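Local coordinates for protein propionate kinase (Francisella tularensis subsp. tularensis, PDB 3KHY) that probably catalyses the reversible transfer of a phosphate group from ATP to acetate or propionate, with a magnesium ion as cofactor, at residues 138-143 with 174-179; 6-11 with 83-88; 318-323 with 368-373. One frame throughout, in Å; residues are numbered along the deposited sequence.

Contact 1: residues 138-143 with 174-179; sequences VAVFDT and HGTSHK
D142 meets G175 and T176 in a largely water-mediated contact, where the loop leaving strand 137-141 runs onto the first turn of helix 175-188. It is a buried place, yet polar atoms dominate it. The closest side-chain approach is a van der Waals one: T176 OG1 lies 3.6 Å from the V140 CG1 methyl, the two side chains crossing at about a right angle. T176 OG1 stands anti to its own carbonyl carbon (chi1 -63°), which turns it to the strand end, where it gives its proton to water 1 at 2.6 Å. That water spends both of its own hydrogens on this strand end, one on V140 O and the other on D142 OD1, the latter also at 2.6 Å. A second water takes the N-H of T176 at 2.9 Å and bonds weakly to the same OD1. A third accepts from H174 N, the N-cap residue, at 2.8 Å and reaches D142 OD2 weakly. The direct link, G175 N to D142 O, is bent to 131° and rests on a nitrogen whose position is less certain. OD1 also forms a salt bridge with R85, while H174 ND1 bonds S206 and its ring stacks on H200. D142 is the predicted proton donor or acceptor and H174 a predicted transition-state stabiliser. As a worked case of buried hydration, the site relays early N-H groups of a helix through waters to both carboxylate oxygens, consistent with the waters and the R85 salt bridge together fixing how the D142 carboxylate is turned.

Contact 2: residues 6-11 with 83-88; sequences VLNCGS and GHRVVH
R85 lies across N8 and L7 where two adjacent strands begin to part, and its side chain can be followed outward atom by atom. CB sits 3.7 Å from the carbonyl oxygen of L7, with N8 OD1 a little farther off. With CG anti to the backbone N (chi1 -173°) and the chain extended as far as NE, the aliphatic part runs obliquely across the amide of N8. CD makes the closest side-chain approach there, 3.7 Å from N8 ND2. The guanidinium beyond it is turned 34° from the amide plane and finds its polar partners outside the two strands: NE pairs with D142 and NH2 with E372, both as salt bridges. R85 is a predicted substrate ligand and N8 a predicted magnesium ligand; the strand register places these two site residues next to each other, and the methylenes of R85 pack against the N8 amide. The frame is a parallel pair, strands 3-9 and 79-86, neighbours in the larger sheet of an acetokinase, a family of the actin-like ATPase clan. L7 supplies both rungs: its N-H reaches G83 O at 2.8 Å, and its carbonyl oxygen receives the nearly straight bond from R85 N at 2.9 Å. On the face that carries L7 and H84, the two side chains run alongside one another in the same direction, L7 CD1 coming obliquely to the imidazole at 3.8 Å from H84 CE1. Helices 59-72 and 118-131 cover L7 there through F63 and C128. The axes of the short strand segments are turned 36° from each other, and past the last rung a water takes over, accepting from C9 N at 2.8 Å and donating to R85 O at 2.8 Å.

Contact 3: residues 318-323 with 368-373; sequences VFTGGI and IATNEE
T320 and I368 hold this contact together through one side-chain bond backed by one backbone bond. The T320 hydroxyl stands anti to its backbone N (chi1 -167°), which carries OG1 across to segment 368-373; there it donates to the carbonyl oxygen of I368 at 2.7 Å, in the plane of that carbonyl. I368 N in turn gives a nearly straight bond to F319 O, one residue before T320, at 3.2 Å, continuing the parallel pairing that F319 makes with M366. T370 N also lies close to T320 OG1, but the angle is poor and no bond forms. The N-H of T370 is taken instead by E325 OE2, to which G321 N and T320 OG1 bond only weakly. Packing around the hydroxyl is close: T370 CB lies 3.2 Å from T320 OG1. The hydroxyl of T370 has its partner in S177, and N371, at the N-cap position, turns OD1 to L374 N at the start of helix 372-382. E372 is a predicted magnesium ligand, while E373 pairs with K15. Away from this polar row, toward the start of strand 316-320, the contact becomes apolar, V318 CG1 meeting both CG1 and CD1 of I368 at 3.8 Å. G321 takes a positive phi of 89°, and a CB there would press on the preceding carbonyl oxygen, so the backbone turn after the strand calls for glycine; G322 and I323 just beyond belong to a predicted ATP-binding segment. Strand 316-320 lies between strand 196-201 and the edge strand 365-367, with V181 of helix 175-188 against V318, T320 and T370, and helix 328-337 against F319.

Overall arrangement
Read together, the three contacts show how an active site is assembled between two sheets. Contacts 1 and 2, with centres about 10 Å apart, share the larger sheet: strand 137-141 lies beside strand 79-86, with V138 O 2.8 Å from H84 N. Contact 3 belongs to the smaller sheet, its centre about 13 Å from that of contact 1 and about 18 Å from that of contact 2. Side chains close these gaps. S177 OG lies 2.7 Å from T370 OG1, joining contacts 1 and 3, and R85 NH2 lies 2.9 Å from E372 OE2, joining contacts 2 and 3. Predicted substrate, magnesium and proton-transfer residues thereby come into one connected network.

Contact 1: residues 138-143 with 174-179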
ATOM      1  N   VAL A 138     -31.335  13.188   7.755  1.00 28.64           N
ATOM      2  CA  VAL A 138     -30.621  12.483   6.695  1.00 25.82           C
ATOM      3  C   VAL A 138     -29.205  12.131   7.155  1.00 25.64           C
ATOM      4  O   VAL A 138     -28.556  12.924   7.841  1.00 26.17           O
ATOM      5  CB  VAL A 138     -30.552  13.341   5.411  1.00 27.75           C
ATOM      6  CG1 VAL A 138     -29.502  12.797   4.437  1.00 25.02           C
ATOM      7  CG2 VAL A 138     -31.922  13.412   4.744  1.00 27.36           C
ATOM      8  N   ALA A 139     -28.746  10.931   6.792  1.00 27.93           N
ATOM      9  CA  ALA A 139     -27.376  10.501   7.068  1.00 23.62           C
ATOM     10  C   ALA A 139     -26.540  10.549   5.781  1.00 23.02           C
ATOM     11  O   ALA A 139     -26.970  10.052   4.736  1.00 22.73           O
ATOM     12  CB  ALA A 139     -27.371   9.103   7.642  1.00 24.96           C
ATOM     13  N   VAL A 140     -25.362  11.164   5.865  1.00 22.13           N
ATOM     14  CA  VAL A 140     -24.455  11.290   4.730  1.00 19.90           C
ATOM     15  C   VAL A 140     -23.126  10.637   5.112  1.00 16.81           C
ATOM     16  O   VAL A 140     -22.460  11.084   6.053  1.00 19.62           O
ATOM     17  CB  VAL A 140     -24.218  12.770   4.385  1.00 20.71           C
ATOM     18  CG1 VAL A 140     -23.289  12.902   3.180  1.00 23.80           C
ATOM     19  CG2 VAL A 140     -25.555  13.491   4.129  1.00 24.10           C
ATOM     20  N   PHE A 141     -22.743   9.596   4.379  1.00 18.19           N
ATOM     21  CA  PHE A 141     -21.639   8.716   4.774  1.00 14.68           C
ATOM     22  C   PHE A 141     -20.323   9.052   4.072  1.00 17.93           C
ATOM     23  O   PHE A 141     -20.301   9.224   2.854  1.00 17.52           O
ATOM     24  CB  PHE A 141     -22.013   7.259   4.473  1.00 17.37           C
ATOM     25  CG  PHE A 141     -23.354   6.857   5.014  1.00 21.96           C
ATOM     26  CD1 PHE A 141     -23.466   6.316   6.285  1.00 22.68           C
ATOM     27  CD2 PHE A 141     -24.505   7.050   4.264  1.00 20.86           C
ATOM     28  CE1 PHE A 141     -24.715   5.959   6.800  1.00 22.03           C
ATOM     29  CE2 PHE A 141     -25.751   6.699   4.766  1.00 21.13           C
ATOM     30  CZ  PHE A 141     -25.854   6.151   6.038  1.00 22.00           C
ATOM     31  N   ASP A 142     -19.232   9.121   4.840  1.00 17.99           N
ATOM     32  CA  ASP A 142     -17.902   9.408   4.289  1.00 17.03           C
ATOM     33  C   ASP A 142     -17.446   8.302   3.344  1.00 14.02           C
ATOM     34  O   ASP A 142     -16.493   8.480   2.586  1.00 17.23           O
ATOM     35  CB  ASP A 142     -16.856   9.531   5.402  1.00 22.11           C
ATOM     36  CG  ASP A 142     -17.084  10.734   6.307  1.00 30.91           C
ATOM     37  OD1 ASP A 142     -17.843  11.654   5.931  1.00 34.38           O
ATOM     38  OD2 ASP A 142     -16.495  10.755   7.408  1.00 30.20           O
ATOM     39  N   THR A 143     -18.109   7.153   3.414  1.00 17.45           N
ATOM     40  CA  THR A 143     -17.721   5.992   2.612  1.00 14.58           C
ATOM     41  C   THR A 143     -18.577   5.814   1.353  1.00 17.87           C
ATOM     42  O   THR A 143     -18.188   5.091   0.439  1.00 20.06           O
ATOM     43  CB  THR A 143     -17.801   4.697   3.438  1.00 14.40           C
ATOM     44  OG1 THR A 143     -19.065   4.653   4.112  1.00 15.89           O
ATOM     45  CG2 THR A 143     -16.669   4.634   4.479  1.00 13.97           C
ATOM     46  N   HIS A 174     -13.218  10.374   3.358  1.00 12.85           N
ATOM     47  CA  HIS A 174     -13.297  11.706   2.754  1.00 14.41           C
ATOM     48  C   HIS A 174     -14.267  11.719   1.569  1.00 15.04           C
ATOM     49  O   HIS A 174     -14.180  12.587   0.700  1.00 16.13           O
ATOM     50  CB  HIS A 174     -11.921  12.179   2.257  1.00 13.70           C
ATOM     51  CG  HIS A 174     -11.001  12.633   3.348  1.00 13.42           C
ATOM     52  ND1 HIS A 174      -9.628  12.593   3.221  1.00 18.62           N
ATOM     53  CD2 HIS A 174     -11.252  13.150   4.575  1.00 20.23           C
ATOM     54  CE1 HIS A 174      -9.073  13.059   4.326  1.00 25.14           C
ATOM     55  NE2 HIS A 174     -10.035  13.405   5.164  1.00 26.01           N
ATOM     56  N   GLY A 175     -15.178  10.757   1.527  1.00 16.95           N
ATOM     57  CA  GLY A 175     -16.062  10.604   0.379  1.00 14.66           C
ATOM     58  C   GLY A 175     -16.881  11.843   0.059  1.00 19.41           C
ATOM     59  O   GLY A 175     -17.081  12.178  -1.105  1.00 18.93           O
ATOM     60  N   THR A 176     -17.348  12.537   1.091  1.00 14.97           N
ATOM     61  CA  THR A 176     -18.174  13.721   0.887  1.00 15.48           C
ATOM     62  C   THR A 176     -17.352  14.868   0.287  1.00 18.81           C
ATOM     63  O   THR A 176     -17.859  15.643  -0.514  1.00 18.40           O
ATOM     64  CB  THR A 176     -18.869  14.128   2.203  1.00 21.65           C
ATOM     65  OG1 THR A 176     -19.742  13.059   2.610  1.00 21.74           O
ATOM     66  CG2 THR A 176     -19.682  15.396   2.022  1.00 25.56           C
ATOM     67  N   SER A 177     -16.071  14.955   0.641  1.00 17.67           N
ATOM     68  CA  SER A 177     -15.210  15.983   0.064  1.00 15.23           C
ATOM     69  C   SER A 177     -14.837  15.630  -1.386  1.00 15.51           C
ATOM     70  O   SER A 177     -14.888  16.481  -2.268  1.00 17.17           O
ATOM     71  CB  SER A 177     -13.967  16.187   0.929  1.00 13.54           C
ATOM     72  OG  SER A 177     -13.033  17.054   0.296  1.00 14.43           O
ATOM     73  N   HIS A 178     -14.466  14.374  -1.635  1.00 11.08           N
ATOM     74  CA  HIS A 178     -14.167  13.944  -2.999  1.00 13.52           C
ATOM     75  C   HIS A 178     -15.353  14.120  -3.945  1.00 16.51           C
ATOM     76  O   HIS A 178     -15.191  14.530  -5.089  1.00 13.00           O
ATOM     77  CB  HIS A 178     -13.655  12.498  -3.021  1.00 12.86           C
ATOM     78  CG  HIS A 178     -12.291  12.356  -2.424  1.00 11.93           C
ATOM     79  ND1 HIS A 178     -11.183  12.960  -2.971  1.00 10.28           N
ATOM     80  CD2 HIS A 178     -11.860  11.707  -1.317  1.00 14.28           C
ATOM     81  CE1 HIS A 178     -10.122  12.690  -2.227  1.00 12.92           C
ATOM     82  NE2 HIS A 178     -10.505  11.932  -1.216  1.00 14.43           N
ATOM     83  N   LYS A 179     -16.550  13.847  -3.451  1.00 10.39           N
ATOM     84  CA  LYS A 179     -17.753  14.057  -4.252  1.00 14.11           C
ATOM     85  C   LYS A 179     -18.015  15.536  -4.547  1.00 17.16           C
ATOM     86  O   LYS A 179     -18.214  15.931  -5.694  1.00 19.00           O
ATOM     87  CB  LYS A 179     -18.963  13.448  -3.543  1.00 16.14           C
ATOM     88  CG  LYS A 179     -20.236  13.436  -4.392  1.00 20.57           C
ATOM     89  CD  LYS A 179     -21.321  12.597  -3.734  1.00 24.35           C
ATOM     90  CE  LYS A 179     -22.498  12.365  -4.679  1.00 32.65           C
ATOM     91  NZ  LYS A 179     -23.539  13.386  -4.435  1.00 44.69           N
TER
HETATM   92  O   HOH W   1     -20.155  12.572   5.145  1.00 22.61           O
HETATM   93  O   HOH W   2     -16.338  12.826   3.842  1.00 36.55           O
HETATM   94  O   HOH W   3     -13.676  11.005   6.069  1.00 36.61           O

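Contact 2: residues 6-11 with 83-88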
ATOM      1  N   VAL A   6     -26.497  21.141   9.956  1.00 18.05           N
ATOM      2  CA  VAL A   6     -25.539  20.087   9.622  1.00 18.24           C
ATOM      3  C   VAL A   6     -24.709  19.718  10.842  1.00 20.10           C
ATOM      4  O   VAL A   6     -24.124  20.590  11.490  1.00 21.15           O
ATOM      5  CB  VAL A   6     -24.611  20.522   8.469  1.00 20.10           C
ATOM      6  CG1 VAL A   6     -23.575  19.437   8.167  1.00 16.64           C
ATOM      7  CG2 VAL A   6     -25.427  20.822   7.233  1.00 19.76           C
ATOM      8  N   LEU A   7     -24.674  18.429  11.178  1.00 19.08           N
ATOM      9  CA  LEU A   7     -24.015  18.001  12.407  1.00 21.78           C
ATOM     10  C   LEU A   7     -22.959  16.944  12.188  1.00 23.58           C
ATOM     11  O   LEU A   7     -23.107  16.054  11.351  1.00 25.30           O
ATOM     12  CB  LEU A   7     -25.035  17.429  13.399  1.00 24.26           C
ATOM     13  CG  LEU A   7     -26.191  18.326  13.817  1.00 22.81           C
ATOM     14  CD1 LEU A   7     -27.140  17.518  14.696  1.00 26.69           C
ATOM     15  CD2 LEU A   7     -25.673  19.582  14.552  1.00 22.70           C
ATOM     16  N   ASN A   8     -21.897  17.027  12.972  1.00 25.42           N
ATOM     17  CA  ASN A   8     -21.005  15.895  13.146  1.00 23.09           C
ATOM     18  C   ASN A   8     -20.934  15.637  14.648  1.00 30.94           C
ATOM     19  O   ASN A   8     -20.261  16.366  15.384  1.00 28.21           O
ATOM     20  CB  ASN A   8     -19.622  16.184  12.558  1.00 23.73           C
ATOM     21  CG  ASN A   8     -18.676  14.990  12.662  1.00 32.51           C
ATOM     22  OD1 ASN A   8     -19.088  13.885  13.023  1.00 33.34           O
ATOM     23  ND2 ASN A   8     -17.404  15.210  12.343  1.00 27.54           N
ATOM     24  N   CYS A   9     -21.668  14.627  15.110  1.00 23.44           N
ATOM     25  CA  CYS A   9     -21.734  14.335  16.538  1.00 31.41           C
ATOM     26  C   CYS A   9     -20.685  13.308  16.925  1.00 31.21           C
ATOM     27  O   CYS A   9     -20.794  12.140  16.559  1.00 35.92           O
ATOM     28  CB  CYS A   9     -23.118  13.807  16.929  1.00 31.21           C
ATOM     29  SG  CYS A   9     -24.484  14.946  16.646  1.00 36.29           S
ATOM     30  N   GLY A  10     -19.678  13.745  17.675  1.00 33.03           N
ATOM     31  CA  GLY A  10     -18.633  12.858  18.158  1.00 33.22           C
ATOM     32  C   GLY A  10     -18.883  12.449  19.599  1.00 39.32           C
ATOM     33  O   GLY A  10     -19.874  12.869  20.209  1.00 35.70           O
ATOM     34  N   SER A  11     -17.981  11.640  20.148  1.00 41.38           N
ATOM     35  CA  SER A  11     -18.123  11.133  21.512  1.00 45.59           C
ATOM     36  C   SER A  11     -18.114  12.233  22.574  1.00 38.62           C
ATOM     37  O   SER A  11     -18.843  12.152  23.560  1.00 43.96           O
ATOM     38  CB  SER A  11     -17.045  10.085  21.813  1.00 55.56           C
ATOM     39  OG  SER A  11     -15.761  10.538  21.420  1.00 58.89           O
ATOM     40  N   GLY A  83     -28.979  17.247   8.727  1.00 27.69           N
ATOM     41  CA  GLY A  83     -28.078  16.320   8.061  1.00 22.62           C
ATOM     42  C   GLY A  83     -26.941  15.904   8.974  1.00 26.23           C
ATOM     43  O   GLY A  83     -26.277  16.756   9.562  1.00 29.07           O
ATOM     44  N   HIS A  84     -26.730  14.596   9.098  1.00 19.92           N
ATOM     45  CA  HIS A  84     -25.710  14.043   9.981  1.00 19.44           C
ATOM     46  C   HIS A  84     -24.585  13.437   9.176  1.00 26.76           C
ATOM     47  O   HIS A  84     -24.824  12.616   8.288  1.00 21.42           O
ATOM     48  CB  HIS A  84     -26.293  12.926  10.849  1.00 22.60           C
ATOM     49  CG  HIS A  84     -27.384  13.377  11.772  1.00 24.72           C
ATOM     50  ND1 HIS A  84     -27.151  13.716  13.086  1.00 30.30           N
ATOM     51  CD2 HIS A  84     -28.713  13.537  11.571  1.00 30.53           C
ATOM     52  CE1 HIS A  84     -28.290  14.066  13.658  1.00 34.71           C
ATOM     53  NE2 HIS A  84     -29.253  13.972  12.759  1.00 34.87           N
ATOM     54  N   ARG A  85     -23.357  13.828   9.493  1.00 24.80           N
ATOM     55  CA  ARG A  85     -22.200  13.111   8.988  1.00 23.05           C
ATOM     56  C   ARG A  85     -22.154  11.760   9.676  1.00 24.31           C
ATOM     57  O   ARG A  85     -22.356  11.668  10.890  1.00 24.17           O
ATOM     58  CB  ARG A  85     -20.916  13.885   9.298  1.00 28.62           C
ATOM     59  CG  ARG A  85     -19.666  13.293   8.654  1.00 30.00           C
ATOM     60  CD  ARG A  85     -18.457  14.205   8.898  1.00 29.56           C
ATOM     61  NE  ARG A  85     -17.377  13.920   7.964  1.00 44.67           N
ATOM     62  CZ  ARG A  85     -16.979  14.758   7.010  1.00 53.97           C
ATOM     63  NH1 ARG A  85     -17.558  15.947   6.881  1.00 52.92           N
ATOM     64  NH2 ARG A  85     -15.989  14.418   6.197  1.00 59.62           N
ATOM     65  N   VAL A  86     -21.923  10.708   8.895  1.00 17.71           N
ATOM     66  CA  VAL A  86     -21.651   9.392   9.435  1.00 18.42           C
ATOM     67  C   VAL A  86     -20.372   8.889   8.782  1.00 22.09           C
ATOM     68  O   VAL A  86     -20.288   8.809   7.561  1.00 20.08           O
ATOM     69  CB  VAL A  86     -22.814   8.419   9.169  1.00 21.40           C
ATOM     70  CG1 VAL A  86     -22.438   7.007   9.594  1.00 22.88           C
ATOM     71  CG2 VAL A  86     -24.066   8.889   9.913  1.00 25.64           C
ATOM     72  N   VAL A  87     -19.371   8.555   9.591  1.00 20.57           N
ATOM     73  CA  VAL A  87     -18.057   8.218   9.051  1.00 18.55           C
ATOM     74  C   VAL A  87     -18.024   6.903   8.273  1.00 17.17           C
ATOM     75  O   VAL A  87     -17.305   6.794   7.280  1.00 18.85           O
ATOM     76  CB  VAL A  87     -16.955   8.254  10.150  1.00 25.40           C
ATOM     77  CG1 VAL A  87     -16.892   9.646  10.790  1.00 26.85           C
ATOM     78  CG2 VAL A  87     -17.217   7.204  11.215  1.00 24.87           C
ATOM     79  N   HIS A  88     -18.803   5.903   8.681  1.00 14.32           N
ATOM     80  CA  HIS A  88     -18.717   4.610   8.001  1.00 19.00           C
ATOM     81  C   HIS A  88     -20.064   3.928   7.768  1.00 19.99           C
ATOM     82  O   HIS A  88     -20.767   3.600   8.720  1.00 22.95           O
ATOM     83  CB  HIS A  88     -17.775   3.670   8.757  1.00 20.78           C
ATOM     84  CG  HIS A  88     -17.022   2.728   7.873  1.00 16.44           C
ATOM     85  ND1 HIS A  88     -17.647   1.860   7.009  1.00 13.77           N
ATOM     86  CD2 HIS A  88     -15.692   2.516   7.723  1.00 18.50           C
ATOM     87  CE1 HIS A  88     -16.739   1.145   6.368  1.00 17.41           C
ATOM     88  NE2 HIS A  88     -15.542   1.524   6.784  1.00 16.94           N
TER
HETATM   89  O   HOH W   4     -22.935  12.874  13.356  1.00 26.17           O

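Contact 3: residues 318-323 with 368-373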
ATOM      1  N   VAL A 318      -6.500  17.707  -8.925  1.00 11.88           N
ATOM      2  CA  VAL A 318      -7.118  18.750  -8.080  1.00 13.53           C
ATOM      3  C   VAL A 318      -6.651  18.657  -6.628  1.00 12.96           C
ATOM      4  O   VAL A 318      -6.773  17.593  -6.016  1.00 13.31           O
ATOM      5  CB  VAL A 318      -8.654  18.645  -8.093  1.00 16.04           C
ATOM      6  CG1 VAL A 318      -9.268  19.800  -7.303  1.00 14.25           C
ATOM      7  CG2 VAL A 318      -9.181  18.626  -9.534  1.00 18.65           C
ATOM      8  N   PHE A 319      -6.102  19.757  -6.089  1.00  9.97           N
ATOM      9  CA  PHE A 319      -5.723  19.832  -4.680  1.00 14.07           C
ATOM     10  C   PHE A 319      -6.867  20.451  -3.887  1.00 14.22           C
ATOM     11  O   PHE A 319      -7.484  21.423  -4.328  1.00 14.11           O
ATOM     12  CB  PHE A 319      -4.486  20.730  -4.479  1.00 10.50           C
ATOM     13  CG  PHE A 319      -3.203  20.153  -5.018  1.00 12.94           C
ATOM     14  CD1 PHE A 319      -2.520  19.173  -4.307  1.00 10.34           C
ATOM     15  CD2 PHE A 319      -2.657  20.624  -6.212  1.00 10.95           C
ATOM     16  CE1 PHE A 319      -1.329  18.651  -4.781  1.00 13.31           C
ATOM     17  CE2 PHE A 319      -1.456  20.101  -6.697  1.00 14.88           C
ATOM     18  CZ  PHE A 319      -0.788  19.113  -5.975  1.00 13.19           C
ATOM     19  N   THR A 320      -7.134  19.908  -2.709  1.00 14.38           N
ATOM     20  CA  THR A 320      -8.162  20.459  -1.847  1.00 10.79           C
ATOM     21  C   THR A 320      -7.813  20.118  -0.395  1.00 13.52           C
ATOM     22  O   THR A 320      -6.791  19.481  -0.140  1.00 13.71           O
ATOM     23  CB  THR A 320      -9.566  19.936  -2.234  1.00 16.07           C
ATOM     24  OG1 THR A 320     -10.568  20.719  -1.568  1.00 15.37           O
ATOM     25  CG2 THR A 320      -9.726  18.447  -1.859  1.00 15.77           C
ATOM     26  N   GLY A 321      -8.637  20.566   0.546  1.00 15.14           N
ATOM     27  CA  GLY A 321      -8.365  20.362   1.961  1.00 13.62           C
ATOM     28  C   GLY A 321      -7.537  21.500   2.541  1.00 17.26           C
ATOM     29  O   GLY A 321      -7.045  22.352   1.804  1.00 16.13           O
ATOM     30  N   GLY A 322      -7.374  21.513   3.862  1.00 13.95           N
ATOM     31  CA  GLY A 322      -6.647  22.584   4.534  1.00 15.38           C
ATOM     32  C   GLY A 322      -5.253  22.825   3.973  1.00 22.19           C
ATOM     33  O   GLY A 322      -4.816  23.971   3.811  1.00 20.09           O
ATOM     34  N   ILE A 323      -4.541  21.744   3.686  1.00 14.72           N
ATOM     35  CA  ILE A 323      -3.202  21.850   3.114  1.00 10.28           C
ATOM     36  C   ILE A 323      -3.273  22.088   1.616  1.00 11.26           C
ATOM     37  O   ILE A 323      -2.587  22.961   1.080  1.00 14.31           O
ATOM     38  CB  ILE A 323      -2.394  20.555   3.361  1.00 15.18           C
ATOM     39  CG1 ILE A 323      -2.212  20.311   4.864  1.00 15.37           C
ATOM     40  CG2 ILE A 323      -1.058  20.613   2.644  1.00 18.57           C
ATOM     41  CD1 ILE A 323      -1.640  18.940   5.194  1.00 15.05           C
ATOM     42  N   ILE A 368      -9.274  23.698  -5.623  1.00 15.48           N
ATOM     43  CA  ILE A 368     -10.704  23.897  -5.428  1.00 14.75           C
ATOM     44  C   ILE A 368     -10.999  23.716  -3.947  1.00 17.91           C
ATOM     45  O   ILE A 368     -10.603  22.715  -3.347  1.00 17.46           O
ATOM     46  CB  ILE A 368     -11.516  22.863  -6.249  1.00 13.82           C
ATOM     47  CG1 ILE A 368     -11.219  23.022  -7.743  1.00 12.59           C
ATOM     48  CG2 ILE A 368     -13.019  23.004  -5.959  1.00 16.69           C
ATOM     49  CD1 ILE A 368     -12.025  22.042  -8.642  1.00 18.96           C
ATOM     50  N   ALA A 369     -11.666  24.689  -3.347  1.00 15.33           N
ATOM     51  CA  ALA A 369     -11.947  24.633  -1.918  1.00 16.02           C
ATOM     52  C   ALA A 369     -13.022  23.594  -1.664  1.00 15.08           C
ATOM     53  O   ALA A 369     -14.033  23.566  -2.357  1.00 15.49           O
ATOM     54  CB  ALA A 369     -12.399  26.002  -1.409  1.00 19.82           C
ATOM     55  N   THR A 370     -12.814  22.732  -0.684  1.00 13.92           N
ATOM     56  CA  THR A 370     -13.854  21.761  -0.368  1.00 18.87           C
ATOM     57  C   THR A 370     -14.854  22.388   0.612  1.00 23.92           C
ATOM     58  O   THR A 370     -14.551  23.376   1.279  1.00 18.03           O
ATOM     59  CB  THR A 370     -13.281  20.428   0.163  1.00 15.86           C
ATOM     60  OG1 THR A 370     -14.327  19.452   0.230  1.00 17.34           O
ATOM     61  CG2 THR A 370     -12.672  20.587   1.542  1.00 16.27           C
ATOM     62  N   ASN A 371     -16.058  21.831   0.677  1.00 18.69           N
ATOM     63  CA  ASN A 371     -17.076  22.360   1.580  1.00 19.93           C
ATOM     64  C   ASN A 371     -18.004  21.208   1.933  1.00 16.91           C
ATOM     65  O   ASN A 371     -19.084  21.063   1.366  1.00 17.67           O
ATOM     66  CB  ASN A 371     -17.855  23.515   0.928  1.00 18.00           C
ATOM     67  CG  ASN A 371     -18.724  24.283   1.929  1.00 25.66           C
ATOM     68  OD1 ASN A 371     -19.056  23.776   3.007  1.00 21.73           O
ATOM     69  ND2 ASN A 371     -19.089  25.506   1.577  1.00 26.17           N
ATOM     70  N   GLU A 372     -17.545  20.356   2.838  1.00 13.09           N
ATOM     71  CA  GLU A 372     -18.265  19.129   3.144  1.00 17.43           C
ATOM     72  C   GLU A 372     -19.597  19.438   3.819  1.00 17.66           C
ATOM     73  O   GLU A 372     -20.558  18.711   3.647  1.00 18.10           O
ATOM     74  CB  GLU A 372     -17.411  18.233   4.044  1.00 19.77           C
ATOM     75  CG  GLU A 372     -16.154  17.701   3.360  1.00 26.06           C
ATOM     76  CD  GLU A 372     -14.954  17.651   4.290  1.00 41.72           C
ATOM     77  OE1 GLU A 372     -14.290  18.701   4.476  1.00 42.93           O
ATOM     78  OE2 GLU A 372     -14.674  16.561   4.832  1.00 44.64           O
ATOM     79  N   GLU A 373     -19.647  20.518   4.595  1.00 16.21           N
ATOM     80  CA  GLU A 373     -20.882  20.872   5.292  1.00 19.95           C
ATOM     81  C   GLU A 373     -21.948  21.273   4.278  1.00 17.13           C
ATOM     82  O   GLU A 373     -23.102  20.884   4.401  1.00 19.23           O
ATOM     83  CB  GLU A 373     -20.644  22.004   6.309  1.00 22.90           C
ATOM     84  CG  GLU A 373     -19.553  21.722   7.343  1.00 36.89           C
ATOM     85  CD  GLU A 373     -18.131  21.836   6.762  1.00 46.86           C
ATOM     86  OE1 GLU A 373     -17.952  22.412   5.665  1.00 38.23           O
ATOM     87  OE2 GLU A 373     -17.184  21.342   7.411  1.00 55.62           O
TER